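Local coordinates for HDLP (histone deacetylase-like protein) (Aquifex aeolicus, PDB 1C3S) that probably acts as a zinc-dependent deacetylase of the histone deacetylase family and may take part in acetoin breakdown, at residues K5-L10 / A123-G128; T101-A106 / F141-N146; L222-N227 / L265-L270. The protein carries 2 engineered substitutions. One frame throughout, in Å; residues are numbered along the deposited sequence.

Overall arrangement
The contacts lie at different distances from the zinc site of an arginase-type alpha/beta fold. Interaction 1 joins two neighbouring strands in the parallel sheet. Its Phe-124 side chain lies about 14 Å from the zinc ion. Interaction 2 sets helix 98-118 against the loop that carries Phe-141. Interactions 1 and 2 touch, with centres 13 Å apart, and Asn-125 ND2 probably donates to Ala-106 O at 3.2 Å. Interaction 3, centred 26 Å from each of the others, lies on the opposite side of the chain's centre. Its Phe-268 side chain is about 9 Å from the zinc ion. Interactions 2 and 3 meet at the hydroxamate ligand SHH, where Phe-141 CE1 is 4.1 Å from Leu-265 CD1.

Interaction 1: residues K5-L10 / A123-G128; sequences KLIGTL and AFNPAG
Two backbone hydrogen bonds join Lys-5 and Ile-7 to Phe-124. Phe-124 N donates to Lys-5 O at 3.1 Å, a rather bent bond of 139° at the hydrogen. Ile-7 N donates to Phe-124 O at 3.0 Å, and this one is almost straight at 177°. Lys-5 O also receives a CA-H...O contact from Ala-123 CA at 3.2 Å. Beyond the last direct bond a water takes over. It donates to Ile-7 O at 2.8 Å and to Asn-125 OD1 at 2.6 Å. Asn-125 can meet it because its CG lies anti to the backbone N (chi1 167°). The same OD1 accepts a weak bond from Ala-127 N inside the type I turn 125-128, and ND2 donates to Ala-106 O of helix 98-118. The amide thus ties strand end, turn and helix together.

Packing follows the two faces of the sheet. On one, Leu-6 CD2 meets Pro-126 CD at 3.8 Å, the side chains crossing at about a right angle. Helices 28-37 and 299-313 cover this face, and Trp-306 meets the Phe-124 ring edge-to-face. On the other, Ile-7 CD1 comes to 4.4 Å from Ala-123 CB, under helix 98-118. The pairing is that of adjacent parallel strands, 4-8 and 122-125, in the helix-flanked sheet of the arginase-like deacetylase fold.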
loop_
_atom_site.group_PDB
_atom_site.type_symbol
_atom_site.label_atom_id
_atom_site.label_comp_id
_atom_site.label_asym_id
_atom_site.label_seq_id
_atom_site.Cartn_x
_atom_site.Cartn_y
_atom_site.Cartn_z
ATOM N N LYS A 5 -5.646 11.787 11.916
ATOM C CA LYS A 5 -4.215 11.743 12.172
ATOM C C LYS A 5 -3.391 11.117 11.067
ATOM O O LYS A 5 -3.836 10.201 10.386
ATOM C CB LYS A 5 -3.954 10.950 13.451
ATOM C CG LYS A 5 -4.672 11.451 14.685
ATOM C CD LYS A 5 -4.176 12.814 15.094
ATOM C CE LYS A 5 -4.753 13.189 16.439
ATOM N NZ LYS A 5 -4.211 14.487 16.859
ATOM N N LEU A 6 -2.176 11.606 10.899
ATOM C CA LEU A 6 -1.283 11.035 9.908
ATOM C C LEU A 6 -0.166 10.428 10.738
ATOM O O LEU A 6 0.409 11.091 11.597
ATOM C CB LEU A 6 -0.714 12.108 8.976
ATOM C CG LEU A 6 0.107 11.645 7.759
ATOM C CD1 LEU A 6 0.805 12.841 7.127
ATOM C CD2 LEU A 6 1.158 10.653 8.168
ATOM N N ILE A 7 0.138 9.164 10.504
ATOM C CA ILE A 7 1.196 8.524 11.260
ATOM C C ILE A 7 2.495 8.528 10.497
ATOM O O ILE A 7 2.567 7.988 9.413
ATOM C CB ILE A 7 0.828 7.103 11.595
ATOM C CG1 ILE A 7 -0.439 7.122 12.441
ATOM C CG2 ILE A 7 1.991 6.430 12.326
ATOM C CD1 ILE A 7 -0.910 5.783 12.846
ATOM N N GLY A 8 3.527 9.136 11.058
ATOM C CA GLY A 8 4.787 9.167 10.348
ATOM C C GLY A 8 5.957 9.771 11.089
ATOM O O GLY A 8 5.844 10.146 12.246
ATOM N N THR A 9 7.085 9.853 10.388
ATOM C CA THR A 9 8.330 10.402 10.919
ATOM C C THR A 9 9.307 10.637 9.763
ATOM O O THR A 9 9.191 10.002 8.721
ATOM C CB THR A 9 8.971 9.427 11.936
ATOM O OG1 THR A 9 10.212 9.960 12.406
ATOM C CG2 THR A 9 9.213 8.082 11.296
ATOM N N LEU A 10 10.247 11.564 9.936
ATOM C CA LEU A 10 11.239 11.830 8.898
ATOM C C LEU A 10 12.381 10.833 9.013
ATOM O O LEU A 10 13.320 10.872 8.224
ATOM C CB LEU A 10 11.833 13.247 9.005
ATOM C CG LEU A 10 10.995 14.503 8.764
ATOM C CD1 LEU A 10 10.305 14.445 7.391
ATOM C CD2 LEU A 10 9.984 14.614 9.866
ATOM N N ALA A 123 -7.107 7.667 10.765
ATOM C CA ALA A 123 -5.665 7.647 10.631
ATOM C C ALA A 123 -5.252 7.077 9.311
ATOM O O ALA A 123 -5.955 6.282 8.705
ATOM C CB ALA A 123 -5.050 6.835 11.744
ATOM N N PHE A 124 -4.082 7.497 8.872
ATOM C CA PHE A 124 -3.517 7.047 7.626
ATOM C C PHE A 124 -2.055 6.822 7.914
ATOM O O PHE A 124 -1.362 7.718 8.392
ATOM C CB PHE A 124 -3.695 8.129 6.548
ATOM C CG PHE A 124 -2.954 7.856 5.252
ATOM C CD1 PHE A 124 -3.003 6.607 4.646
ATOM C CD2 PHE A 124 -2.267 8.887 4.597
ATOM C CE1 PHE A 124 -2.382 6.391 3.400
ATOM C CE2 PHE A 124 -1.651 8.680 3.359
ATOM C CZ PHE A 124 -1.709 7.435 2.762
ATOM N N ASN A 125 -1.611 5.600 7.666
ATOM C CA ASN A 125 -0.214 5.232 7.828
ATOM C C ASN A 125 0.343 4.918 6.445
ATOM O O ASN A 125 0.220 3.798 5.938
ATOM C CB ASN A 125 -0.061 4.027 8.735
ATOM C CG ASN A 125 1.322 3.443 8.669
ATOM O OD1 ASN A 125 2.303 4.177 8.664
ATOM N ND2 ASN A 125 1.417 2.120 8.639
ATOM N N PRO A 126 0.947 5.928 5.807
ATOM C CA PRO A 126 1.554 5.873 4.480
ATOM C C PRO A 126 2.704 4.866 4.320
ATOM O O PRO A 126 3.024 4.450 3.201
ATOM C CB PRO A 126 2.011 7.317 4.275
ATOM C CG PRO A 126 2.327 7.777 5.685
ATOM C CD PRO A 126 1.064 7.290 6.352
ATOM N N ALA A 127 3.318 4.474 5.433
ATOM C CA ALA A 127 4.440 3.548 5.375
ATOM C C ALA A 127 4.010 2.097 5.403
ATOM O O ALA A 127 4.804 1.206 5.116
ATOM C CB ALA A 127 5.409 3.823 6.516
ATOM N N GLY A 128 2.755 1.866 5.750
ATOM C CA GLY A 128 2.244 0.521 5.833
ATOM C C GLY A 128 1.746 0.053 4.494
ATOM O O GLY A 128 1.914 0.745 3.507
HETATM O O HOH W 1 4.257 5.881 8.674
#

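Interaction 2: residues T101-A106 / F141-N146; sequences TGSSLA and FCYINN. Unlike the reference sequence in segment 141-146: Asn-146 (reference Asp). With SHH (octanedioic acid hydroxyamide phenylamide), chain C.
Ile-144 lays the end of its side chain against Ser-103 and Ser-104 of helix 98-118. Its CD1 is 3.9 Å from Ser-103 CB and 4.0 Å from Ser-104 OG. CG1 stands anti to the carbonyl carbon (chi1 -60°) and the chain then runs on extended (chi2 -177°), which carries the methyl out to the helix. Ser-103 OG points to Tyr-143 CD1 at 3.7 Å, and meets that ring obliquely. Both serine hydroxyls are bonded within their own helix, to Ala-98 O and Phe-100 O. They therefore offer the loop mainly contact surface, and the meeting is van der Waals in kind. Tyr-143 is held at its far end by a bond from OH to Pro-94 O.

One turn further along, Ala-106 O lies 4.4 Å from Asn-146 CB, a loose contact. Asn-146 stands where the reference sequence has aspartate, and its OD1 accepts from Gly-129 N. Asn-145 is the N-cap of helix 146-156, with OD1 bonded to Ala-148 N.

Phe-141, at the start of segment 141-146, faces the ligand. One face of its ring carries SHH C3, 3.5 Å above the plane and offset toward the rim, and its CZ is 3.5 Å from SHH C5. An aromatic wall along the aliphatic linker of a hydroxamate is typical of the narrow active-site channel of histone deacetylases.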
loop_
_atom_site.group_PDB
_atom_site.type_symbol
_atom_site.label_atom_id
_atom_site.label_comp_id
_atom_site.label_asym_id
_atom_site.label_seq_id
_atom_site.Cartn_x
_atom_site.Cartn_y
_atom_site.Cartn_z
ATOM N N THR A 101 14.506 -2.335 11.060
ATOM C CA THR A 101 14.198 -1.089 11.761
ATOM C C THR A 101 13.129 -0.242 11.074
ATOM O O THR A 101 12.206 0.226 11.732
ATOM C CB THR A 101 15.467 -0.236 11.985
ATOM O OG1 THR A 101 16.305 -0.893 12.939
ATOM C CG2 THR A 101 15.120 1.143 12.513
ATOM N N GLY A 102 13.246 -0.048 9.765
ATOM C CA GLY A 102 12.253 0.735 9.054
ATOM C C GLY A 102 10.954 -0.041 8.901
ATOM O O GLY A 102 9.856 0.520 8.954
ATOM N N SER A 103 11.099 -1.350 8.708
ATOM C CA SER A 103 9.973 -2.259 8.554
ATOM C C SER A 103 9.179 -2.282 9.833
ATOM O O SER A 103 7.955 -2.220 9.801
ATOM C CB SER A 103 10.470 -3.663 8.260
ATOM O OG SER A 103 11.186 -3.675 7.045
ATOM N N SER A 104 9.884 -2.371 10.963
ATOM C CA SER A 104 9.221 -2.399 12.259
ATOM C C SER A 104 8.521 -1.087 12.493
ATOM O O SER A 104 7.439 -1.039 13.065
ATOM C CB SER A 104 10.225 -2.624 13.384
ATOM O OG SER A 104 10.868 -3.867 13.228
ATOM N N LEU A 105 9.160 -0.026 12.029
ATOM C CA LEU A 105 8.649 1.310 12.191
ATOM C C LEU A 105 7.359 1.453 11.389
ATOM O O LEU A 105 6.367 1.999 11.871
ATOM C CB LEU A 105 9.707 2.287 11.699
ATOM C CG LEU A 105 9.593 3.732 12.147
ATOM C CD1 LEU A 105 9.717 3.796 13.680
ATOM C CD2 LEU A 105 10.690 4.551 11.459
ATOM N N ALA A 106 7.388 0.951 10.160
ATOM C CA ALA A 106 6.230 1.006 9.281
ATOM C C ALA A 106 5.119 0.146 9.836
ATOM O O ALA A 106 3.951 0.506 9.725
ATOM C CB ALA A 106 6.599 0.527 7.867
ATOM N N PHE A 141 10.300 -6.804 -2.017
ATOM C CA PHE A 141 10.747 -5.626 -1.265
ATOM C C PHE A 141 10.241 -5.634 0.169
ATOM O O PHE A 141 10.654 -4.796 0.978
ATOM C CB PHE A 141 10.256 -4.334 -1.910
ATOM C CG PHE A 141 10.618 -4.185 -3.352
ATOM C CD1 PHE A 141 10.087 -3.135 -4.093
ATOM C CD2 PHE A 141 11.514 -5.058 -3.962
ATOM C CE1 PHE A 141 10.441 -2.951 -5.408
ATOM C CE2 PHE A 141 11.881 -4.889 -5.283
ATOM C CZ PHE A 141 11.346 -3.828 -6.015
ATOM N N CYS A 142 9.348 -6.563 0.494
ATOM C CA CYS A 142 8.806 -6.618 1.848
ATOM C C CYS A 142 9.456 -7.661 2.735
ATOM O O CYS A 142 9.800 -8.738 2.278
ATOM C CB CYS A 142 7.299 -6.859 1.789
ATOM S SG CYS A 142 6.497 -5.696 0.711
ATOM N N TYR A 143 9.617 -7.315 4.010
ATOM C CA TYR A 143 10.215 -8.195 5.013
ATOM C C TYR A 143 9.157 -8.514 6.072
ATOM O O TYR A 143 9.061 -9.644 6.565
ATOM C CB TYR A 143 11.411 -7.528 5.701
ATOM C CG TYR A 143 12.482 -7.000 4.778
ATOM C CD1 TYR A 143 12.394 -5.722 4.235
ATOM C CD2 TYR A 143 13.565 -7.794 4.417
ATOM C CE1 TYR A 143 13.356 -5.254 3.350
ATOM C CE2 TYR A 143 14.528 -7.336 3.536
ATOM C CZ TYR A 143 14.415 -6.071 3.009
ATOM O OH TYR A 143 15.358 -5.624 2.130
ATOM N N ILE A 144 8.375 -7.498 6.423
ATOM C CA ILE A 144 7.316 -7.656 7.408
ATOM C C ILE A 144 6.019 -7.251 6.743
ATOM O O ILE A 144 5.991 -6.284 5.976
ATOM C CB ILE A 144 7.573 -6.783 8.662
ATOM C CG1 ILE A 144 8.903 -7.214 9.305
ATOM C CG2 ILE A 144 6.424 -6.945 9.668
ATOM C CD1 ILE A 144 9.279 -6.488 10.595
ATOM N N ASN A 145 4.962 -8.011 7.019
ATOM C CA ASN A 145 3.634 -7.771 6.441
ATOM C C ASN A 145 2.758 -6.989 7.430
ATOM O O ASN A 145 1.974 -7.603 8.159
ATOM C CB ASN A 145 2.964 -9.113 6.143
ATOM C CG ASN A 145 1.754 -8.978 5.244
ATOM O OD1 ASN A 145 0.880 -8.143 5.472
ATOM N ND2 ASN A 145 1.695 -9.805 4.215
ATOM N N ASN A 146 2.884 -5.657 7.467
ATOM C CA ASN A 146 2.080 -4.871 8.401
ATOM C C ASN A 146 0.585 -5.163 8.259
ATOM O O ASN A 146 -0.113 -5.270 9.263
ATOM C CB ASN A 146 2.393 -3.359 8.306
ATOM C CG ASN A 146 2.002 -2.735 6.977
ATOM O OD1 ASN A 146 0.845 -2.373 6.760
ATOM N ND2 ASN A 146 2.979 -2.601 6.073
HETATM O O1 SHH C . 3.071 -3.596 -4.690
HETATM O O2 SHH C . 5.520 -2.540 -5.540
HETATM N N1 SHH C . 4.331 -4.216 -4.646
HETATM C C1 SHH C . 5.345 -3.726 -5.428
HETATM C C2 SHH C . 6.062 -4.683 -6.248
HETATM C C3 SHH C . 7.526 -4.862 -5.872
HETATM C C4 SHH C . 8.190 -5.906 -6.744
HETATM C C5 SHH C . 8.809 -5.235 -7.946
HETATM C C6 SHH C . 9.938 -6.159 -8.355
HETATM C C7 SHH C . 10.301 -5.970 -9.811
HETATM C C8 SHH C . 11.656 -5.335 -9.916
HETATM O O3 SHH C . 12.687 -5.796 -9.454
HETATM N N2 SHH C . 11.607 -4.186 -10.620
HETATM C C9 SHH C . 12.583 -3.043 -10.782
HETATM C C10 SHH C . 12.171 -1.983 -11.664
HETATM C C11 SHH C . 13.055 -0.832 -11.893
HETATM C C12 SHH C . 14.335 -0.739 -11.274
HETATM C C13 SHH C . 14.743 -1.845 -10.392
HETATM C C14 SHH C . 13.867 -3.009 -10.122
#

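Interaction 3: residues L222-N227 / L265-L270; sequences LPKGLN and LSKFNL. With SHH (octanedioic acid hydroxyamide phenylamide), chain C.
Leu-226 CD2 sits over the centre of one face of the Phe-268 ring, 3.6 Å from the centroid and 8° off the normal, a CH-pi contact. Leu-226 CG is anti to the backbone N (chi1 -170°), which lays the side chain alongside the ring and puts CD2 over its face. Leu-226 CB is 3.3 Å from Phe-268 CD2. Leu-222 CB comes obliquely to Phe-268 CZ at 3.6 Å. Pro-223 O lies at the ring edge, 3.0 Å from Phe-268 CE2. An alanine in place of Phe-268 would remove the ring and is likely to open a gap beside Leu-222 and Leu-226.

Gly-225 N donates to Lys-267 O at 2.7 Å, tilted 32° out of the carbonyl plane. Asn-269 N donates to Leu-226 O, also 2.7 Å, in the carbonyl plane. Ser-266 OG accepts from Phe-268 N in an ST turn, fixing the backbone there.

At the solvent-exposed edge Lys-224 and Lys-267 run side by side, their like-charged NZ atoms 6.6 Å apart. Leu-265 CD2 lies 3.4 Å from SHH C10 of the ligand. The hold between the loops before helices 228-243 and 272-286 is likely to come mainly from the aromatic packing and two backbone bonds.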
loop_
_atom_site.group_PDB
_atom_site.type_symbol
_atom_site.label_atom_id
_atom_site.label_comp_id
_atom_site.label_asym_id
_atom_site.label_seq_id
_atom_site.Cartn_x
_atom_site.Cartn_y
_atom_site.Cartn_z
ATOM N N LEU A 222 -6.018 -7.146 -13.683
ATOM C CA LEU A 222 -6.339 -6.116 -14.662
ATOM C C LEU A 222 -5.259 -5.963 -15.739
ATOM O O LEU A 222 -4.073 -6.183 -15.496
ATOM C CB LEU A 222 -6.614 -4.787 -13.940
ATOM C CG LEU A 222 -7.850 -4.809 -13.016
ATOM C CD1 LEU A 222 -7.917 -3.538 -12.201
ATOM C CD2 LEU A 222 -9.129 -4.974 -13.834
ATOM N N PRO A 223 -5.674 -5.603 -16.960
ATOM C CA PRO A 223 -4.806 -5.413 -18.123
ATOM C C PRO A 223 -3.906 -4.176 -18.093
ATOM O O PRO A 223 -4.118 -3.241 -17.317
ATOM C CB PRO A 223 -5.808 -5.360 -19.267
ATOM C CG PRO A 223 -6.913 -4.571 -18.634
ATOM C CD PRO A 223 -7.076 -5.368 -17.347
ATOM N N LYS A 224 -2.901 -4.195 -18.965
ATOM C CA LYS A 224 -1.953 -3.108 -19.111
ATOM C C LYS A 224 -2.679 -1.925 -19.733
ATOM O O LYS A 224 -3.723 -2.088 -20.353
ATOM C CB LYS A 224 -0.828 -3.507 -20.063
ATOM C CG LYS A 224 -0.045 -4.723 -19.700
ATOM C CD LYS A 224 1.022 -4.942 -20.740
ATOM C CE LYS A 224 1.752 -6.241 -20.517
ATOM N NZ LYS A 224 2.787 -6.436 -21.559
ATOM N N GLY A 225 -2.103 -0.741 -19.599
ATOM C CA GLY A 225 -2.730 0.433 -20.172
ATOM C C GLY A 225 -4.075 0.750 -19.549
ATOM O O GLY A 225 -4.871 1.483 -20.131
ATOM N N LEU A 226 -4.324 0.206 -18.361
ATOM C CA LEU A 226 -5.586 0.433 -17.668
ATOM C C LEU A 226 -5.802 1.934 -17.482
ATOM O O LEU A 226 -4.889 2.644 -17.047
ATOM C CB LEU A 226 -5.568 -0.241 -16.291
ATOM C CG LEU A 226 -6.891 -0.296 -15.527
ATOM C CD1 LEU A 226 -7.730 -1.385 -16.140
ATOM C CD2 LEU A 226 -6.670 -0.587 -14.050
ATOM N N ASN A 227 -6.996 2.417 -17.820
ATOM C CA ASN A 227 -7.312 3.835 -17.649
ATOM C C ASN A 227 -8.258 4.032 -16.472
ATOM O O ASN A 227 -8.820 3.069 -15.946
ATOM C CB ASN A 227 -7.920 4.434 -18.932
ATOM C CG ASN A 227 -9.216 3.753 -19.358
ATOM O OD1 ASN A 227 -10.160 3.631 -18.574
ATOM N ND2 ASN A 227 -9.271 3.331 -20.620
ATOM N N LEU A 265 6.871 1.000 -12.140
ATOM C CA LEU A 265 6.579 -0.357 -11.666
ATOM C C LEU A 265 5.121 -0.760 -11.849
ATOM O O LEU A 265 4.635 -1.675 -11.194
ATOM C CB LEU A 265 6.984 -0.525 -10.196
ATOM C CG LEU A 265 8.484 -0.737 -9.997
ATOM C CD1 LEU A 265 8.839 -0.852 -8.534
ATOM C CD2 LEU A 265 8.866 -2.015 -10.726
ATOM N N SER A 266 4.439 -0.070 -12.753
ATOM C CA SER A 266 3.054 -0.361 -13.061
ATOM C C SER A 266 2.798 -0.032 -14.504
ATOM O O SER A 266 3.366 0.917 -15.031
ATOM C CB SER A 266 2.129 0.477 -12.194
ATOM O OG SER A 266 0.847 0.606 -12.796
ATOM N N LYS A 267 1.932 -0.803 -15.142
ATOM C CA LYS A 267 1.597 -0.557 -16.536
ATOM C C LYS A 267 0.244 0.133 -16.702
ATOM O O LYS A 267 -0.276 0.237 -17.819
ATOM C CB LYS A 267 1.616 -1.867 -17.303
ATOM C CG LYS A 267 2.993 -2.495 -17.361
ATOM C CD LYS A 267 3.967 -1.619 -18.117
ATOM C CE LYS A 267 5.342 -2.265 -18.120
ATOM N NZ LYS A 267 6.315 -1.510 -18.964
ATOM N N PHE A 268 -0.310 0.599 -15.581
ATOM C CA PHE A 268 -1.587 1.311 -15.540
ATOM C C PHE A 268 -1.366 2.790 -15.832
ATOM O O PHE A 268 -0.350 3.358 -15.450
ATOM C CB PHE A 268 -2.227 1.182 -14.159
ATOM C CG PHE A 268 -2.712 -0.199 -13.829
ATOM C CD1 PHE A 268 -3.179 -0.487 -12.546
ATOM C CD2 PHE A 268 -2.768 -1.199 -14.806
ATOM C CE1 PHE A 268 -3.708 -1.751 -12.235
ATOM C CE2 PHE A 268 -3.287 -2.455 -14.507
ATOM C CZ PHE A 268 -3.762 -2.730 -13.215
ATOM N N ASN A 269 -2.309 3.417 -16.521
ATOM C CA ASN A 269 -2.164 4.832 -16.818
ATOM C C ASN A 269 -3.249 5.603 -16.064
ATOM O O ASN A 269 -4.051 6.334 -16.658
ATOM C CB ASN A 269 -2.275 5.094 -18.330
ATOM C CG ASN A 269 -1.371 4.179 -19.159
ATOM O OD1 ASN A 269 -0.216 3.928 -18.810
ATOM N ND2 ASN A 269 -1.897 3.700 -20.281
ATOM N N LEU A 270 -3.272 5.418 -14.752
ATOM C CA LEU A 270 -4.242 6.087 -13.905
ATOM C C LEU A 270 -3.847 7.523 -13.536
ATOM O O LEU A 270 -2.697 7.961 -13.722
ATOM C CB LEU A 270 -4.460 5.288 -12.618
ATOM C CG LEU A 270 -4.892 3.832 -12.774
ATOM C CD1 LEU A 270 -5.533 3.376 -11.465
ATOM C CD2 LEU A 270 -5.896 3.687 -13.907
HETATM O O1 SHH C . 3.071 -3.596 -4.690
HETATM O O2 SHH C . 5.520 -2.540 -5.540
HETATM N N1 SHH C . 4.331 -4.216 -4.646
HETATM C C1 SHH C . 5.345 -3.726 -5.428
HETATM C C2 SHH C . 6.062 -4.683 -6.248
HETATM C C3 SHH C . 7.526 -4.862 -5.872
HETATM C C4 SHH C . 8.190 -5.906 -6.744
HETATM C C5 SHH C . 8.809 -5.235 -7.946
HETATM C C6 SHH C . 9.938 -6.159 -8.355
HETATM C C7 SHH C . 10.301 -5.970 -9.811
HETATM C C8 SHH C . 11.656 -5.335 -9.916
HETATM O O3 SHH C . 12.687 -5.796 -9.454
HETATM N N2 SHH C . 11.607 -4.186 -10.620
HETATM C C9 SHH C . 12.583 -3.043 -10.782
HETATM C C10 SHH C . 12.171 -1.983 -11.664
HETATM C C11 SHH C . 13.055 -0.832 -11.893
HETATM C C12 SHH C . 14.335 -0.739 -11.274
HETATM C C13 SHH C . 14.743 -1.845 -10.392
HETATM C C14 SHH C . 13.867 -3.009 -10.122
#